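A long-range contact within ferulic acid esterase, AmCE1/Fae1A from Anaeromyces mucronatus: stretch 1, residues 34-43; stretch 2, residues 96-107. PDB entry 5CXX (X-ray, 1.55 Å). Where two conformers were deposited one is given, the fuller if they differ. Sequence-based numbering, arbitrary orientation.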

# COMPACT_ATOMS: atom_id res chain seq x y z
N LYS A 34 -8.08 3.30 -19.74
CA LYS A 34 -9.41 3.81 -20.06
C LYS A 34 -10.04 4.65 -18.92
O LYS A 34 -11.06 5.30 -19.17
N VAL A 35 -9.49 4.55 -17.71
CA VAL A 35 -10.04 5.29 -16.58
C VAL A 35 -9.59 6.76 -16.65
O VAL A 35 -10.42 7.68 -16.56
N THR A 36 -8.30 6.97 -16.84
CA THR A 36 -7.79 8.37 -17.02
C THR A 36 -7.85 8.84 -18.46
O THR A 36 -7.70 10.03 -18.76
N GLU A 37 -8.09 7.92 -19.38
CA GLU A 37 -8.01 8.15 -20.84
C GLU A 37 -6.65 8.69 -21.25
O GLU A 37 -6.54 9.48 -22.18
N THR A 38 -5.61 8.18 -20.61
CA THR A 38 -4.24 8.56 -20.95
C THR A 38 -3.31 7.37 -20.79
O THR A 38 -3.65 6.39 -20.15
N GLU A 39 -2.14 7.53 -21.41
CA GLU A 39 -1.02 6.63 -21.11
C GLU A 39 -0.44 6.92 -19.74
O GLU A 39 -0.23 8.09 -19.38
N ARG A 40 -0.28 5.87 -18.94
CA ARG A 40 0.24 6.00 -17.58
C ARG A 40 1.47 5.13 -17.38
O ARG A 40 1.82 4.34 -18.25
N LYS A 41 2.13 5.29 -16.24
CA LYS A 41 3.33 4.49 -15.93
C LYS A 41 3.18 3.78 -14.60
O LYS A 41 2.51 4.28 -13.69
N MET A 42 3.81 2.60 -14.51
CA MET A 42 3.94 1.91 -13.21
C MET A 42 5.28 1.17 -13.23
O MET A 42 5.77 0.81 -14.31
N ASN A 43 5.88 0.93 -12.05
CA ASN A 43 7.01 0.01 -12.00
C ASN A 43 6.53 -1.38 -11.70
O ASN A 43 5.72 -1.60 -10.78
N ILE A 96 6.18 -7.17 -7.15
CA ILE A 96 5.82 -5.91 -6.51
C ILE A 96 5.51 -4.90 -7.62
O ILE A 96 6.29 -4.75 -8.58
N VAL A 97 4.35 -4.24 -7.52
CA VAL A 97 3.95 -3.21 -8.49
C VAL A 97 3.86 -1.87 -7.78
O VAL A 97 3.20 -1.76 -6.75
N LEU A 98 4.52 -0.86 -8.34
CA LEU A 98 4.45 0.53 -7.80
C LEU A 98 3.68 1.37 -8.82
O LEU A 98 4.24 1.82 -9.84
N PRO A 99 2.39 1.61 -8.57
CA PRO A 99 1.62 2.44 -9.51
C PRO A 99 1.90 3.93 -9.30
O PRO A 99 2.45 4.35 -8.30
N ASP A 100 1.46 4.68 -10.32
CA ASP A 100 1.18 6.11 -10.13
C ASP A 100 -0.25 6.22 -9.62
O ASP A 100 -1.19 5.80 -10.32
N VAL A 101 -0.41 6.63 -8.37
CA VAL A 101 -1.71 6.54 -7.69
C VAL A 101 -2.62 7.72 -8.05
O VAL A 101 -3.83 7.65 -7.82
N TYR A 102 -2.06 8.75 -8.68
CA TYR A 102 -2.91 9.93 -8.99
C TYR A 102 -3.54 9.69 -10.35
O TYR A 102 -2.91 9.86 -11.40
N ALA A 103 -4.82 9.26 -10.32
CA ALA A 103 -5.50 8.82 -11.54
C ALA A 103 -6.80 9.57 -11.78
O ALA A 103 -7.88 8.99 -11.76
N PRO A 104 -6.75 10.87 -12.01
CA PRO A 104 -7.96 11.67 -12.22
C PRO A 104 -8.66 11.34 -13.52
O PRO A 104 -8.02 11.09 -14.58
N LYS A 105 -10.00 11.42 -13.49
CA LYS A 105 -10.83 11.42 -14.70
C LYS A 105 -10.43 12.61 -15.59
O LYS A 105 -10.11 13.65 -15.03
N PRO A 106 -10.54 12.53 -16.92
CA PRO A 106 -10.24 13.75 -17.71
C PRO A 106 -11.08 14.94 -17.32
O PRO A 106 -12.28 14.80 -16.99
N GLY A 107 -10.44 16.11 -17.33
CA GLY A 107 -11.09 17.35 -16.97
C GLY A 107 -10.88 17.61 -15.48
O GLY A 107 -11.18 18.75 -15.04

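Lys34 does not reach stretch 2. Val35 (chi1 t) has its CA-to-CB bond sideways; its backbone makes the nearer approach, with Val35 O 3.9 Å from Pro106 CD. Thr36 is buried and takes chi1 p. Its methyl packs on the backbone and methyl of Ala103, with Thr36 CG2 3.7 Å from Ala103 CB, and Thr36 CG2 lies 3.6 Å from Pro104 O. The hydroxyl stays within stretch 1: Thr36 OG1 and Thr38 OG1 are hydrogen-bonded at 2.7 Å. Water 1 bridges the backbones, donating to Thr36 O and Pro104 O. Glu37 (m, t) points toward stretch 2, and Glu37 CB rests 3.8 Å from Pro106 CG. Thr38 and Glu39 do not touch stretch 2.

Arg40 is the polar centre, pointing toward stretch 2 with chi1 to chi3 m, t, p. Arg40 NH1 and Arg40 NH2 both donate to Asp100 O, at 3.1 and 2.8 Å. Arg40 NH2 also donates to Tyr102 O at 2.8 Å, so one guanidinium ties together two carbonyls of the loop. Both carbonyls lie at its edge, near its plane, while Ala103 CB covers one face. Arg40 NH2 forms a salt bridge with Asp100 OD1 at 3.6 Å. The same Asp100 OD1 accepts from Tyr102 N at 3.1 Å. Arg40 NE donates to water 2, which makes a weak bond to Tyr102 O.

The end of Lys41 (m, t, t) leads away. Its backbone is joined to Asp100 by two waters: water 3 links Lys41 O to Asp100 N, and water 4 links Lys41 N to Asp100 OD2. Met42 (p, t, t) lies on the same sheet face as Pro99; Met42 SD touches Val97 CG1 at 3.9 Å. Asn43 (chi1 m) shares the other face with Leu98 (m, t), and Asn43 CB is 4.1 Å from Leu98 CB. Paired backbone hydrogen bonds hold these two residues together.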

# COMPACT_ATOMS: atom_id res chain seq x y z
CB LYS A 34 -10.37 2.67 -20.46
CG LYS A 34 -10.59 1.70 -19.33
CD LYS A 34 -11.45 0.49 -19.86
CE LYS A 34 -11.65 -0.51 -18.71
NZ LYS A 34 -12.28 -1.76 -19.29
CB VAL A 35 -9.61 4.62 -15.27
CG1 VAL A 35 -9.87 5.54 -14.10
CG2 VAL A 35 -10.36 3.29 -15.09
CB THR A 36 -6.32 8.49 -16.55
OG1 THR A 36 -5.51 7.61 -17.35
CG2 THR A 36 -6.19 8.06 -15.05
CB GLU A 37 -9.16 9.05 -21.34
CG GLU A 37 -10.52 8.43 -20.95
CD GLU A 37 -11.72 9.15 -21.53
OE1 GLU A 37 -11.60 9.89 -22.53
OE2 GLU A 37 -12.83 9.03 -20.95
CB THR A 38 -3.72 9.68 -20.03
OG1 THR A 38 -3.73 9.22 -18.69
CG2 THR A 38 -4.59 10.94 -20.16
CB GLU A 39 0.09 6.76 -22.17
CG GLU A 39 -0.33 6.42 -23.59
CD GLU A 39 -0.36 4.92 -23.90
OE1 GLU A 39 0.15 4.12 -23.09
OE2 GLU A 39 -0.88 4.54 -24.97
CB ARG A 40 -0.84 5.63 -16.56
CG ARG A 40 -2.22 6.19 -16.87
CD ARG A 40 -3.17 6.00 -15.70
NE ARG A 40 -2.84 6.90 -14.59
CZ ARG A 40 -2.34 6.50 -13.43
NH1 ARG A 40 -2.10 5.22 -13.21
NH2 ARG A 40 -2.08 7.39 -12.48
CB LYS A 41 4.56 5.38 -15.86
CG LYS A 41 4.94 5.98 -17.33
CD LYS A 41 6.22 6.80 -17.34
CE LYS A 41 6.70 7.08 -18.78
NZ LYS A 41 5.55 7.25 -19.68
CB MET A 42 2.80 0.87 -12.93
CG MET A 42 2.68 -0.18 -14.04
SD MET A 42 1.15 -1.08 -13.62
CE MET A 42 1.01 -2.20 -15.05
CB ASN A 43 8.00 0.43 -10.94
CG ASN A 43 8.77 1.67 -11.36
OD1 ASN A 43 9.42 1.68 -12.40
ND2 ASN A 43 8.66 2.75 -10.57
CB ILE A 96 7.00 -5.37 -5.66
CG1 ILE A 96 7.39 -6.37 -4.55
CG2 ILE A 96 6.60 -3.96 -5.00
CD1 ILE A 96 8.76 -5.92 -3.98
CB VAL A 97 2.60 -3.59 -9.15
CG1 VAL A 97 2.10 -2.46 -10.14
CG2 VAL A 97 2.72 -4.96 -9.91
CB LEU A 98 5.83 1.14 -7.57
CG LEU A 98 6.84 0.27 -6.83
CD1 LEU A 98 8.16 1.07 -6.64
CD2 LEU A 98 6.24 -0.19 -5.49
CB PRO A 99 0.15 2.15 -9.14
CG PRO A 99 0.21 0.83 -8.34
CD PRO A 99 1.53 0.98 -7.55
CB ASP A 100 1.38 6.82 -11.48
CG ASP A 100 0.98 8.29 -11.44
OD1 ASP A 100 0.49 8.77 -10.39
OD2 ASP A 100 1.20 8.94 -12.53
CB VAL A 101 -1.51 6.51 -6.15
CG1 VAL A 101 -2.86 6.24 -5.39
CG2 VAL A 101 -0.50 5.40 -5.86
CB TYR A 102 -2.07 11.22 -8.97
CG TYR A 102 -2.93 12.44 -9.29
CD1 TYR A 102 -4.07 12.71 -8.50
CD2 TYR A 102 -2.65 13.26 -10.39
CE1 TYR A 102 -4.89 13.77 -8.83
CE2 TYR A 102 -3.48 14.36 -10.71
CZ TYR A 102 -4.59 14.60 -9.94
OH TYR A 102 -5.36 15.67 -10.25
CB ALA A 103 -5.77 7.27 -11.43
CB PRO A 104 -7.41 13.14 -12.27
CG PRO A 104 -5.99 12.91 -12.89
CD PRO A 104 -5.50 11.65 -12.15
CB LYS A 105 -12.29 11.54 -14.31
CG LYS A 105 -12.76 10.40 -13.37
CD LYS A 105 -14.26 10.62 -13.06
CE LYS A 105 -15.04 9.28 -13.06
NZ LYS A 105 -14.70 8.36 -11.93
CB PRO A 106 -10.60 13.37 -19.16
CG PRO A 106 -10.49 11.92 -19.16
CD PRO A 106 -10.78 11.37 -17.78
O HOH W 1 -6.95 11.96 -16.92
O HOH W 2 -2.76 9.78 -14.76
O HOH W 3 0.20 3.22 -12.54
O HOH W 4 1.32 7.80 -14.95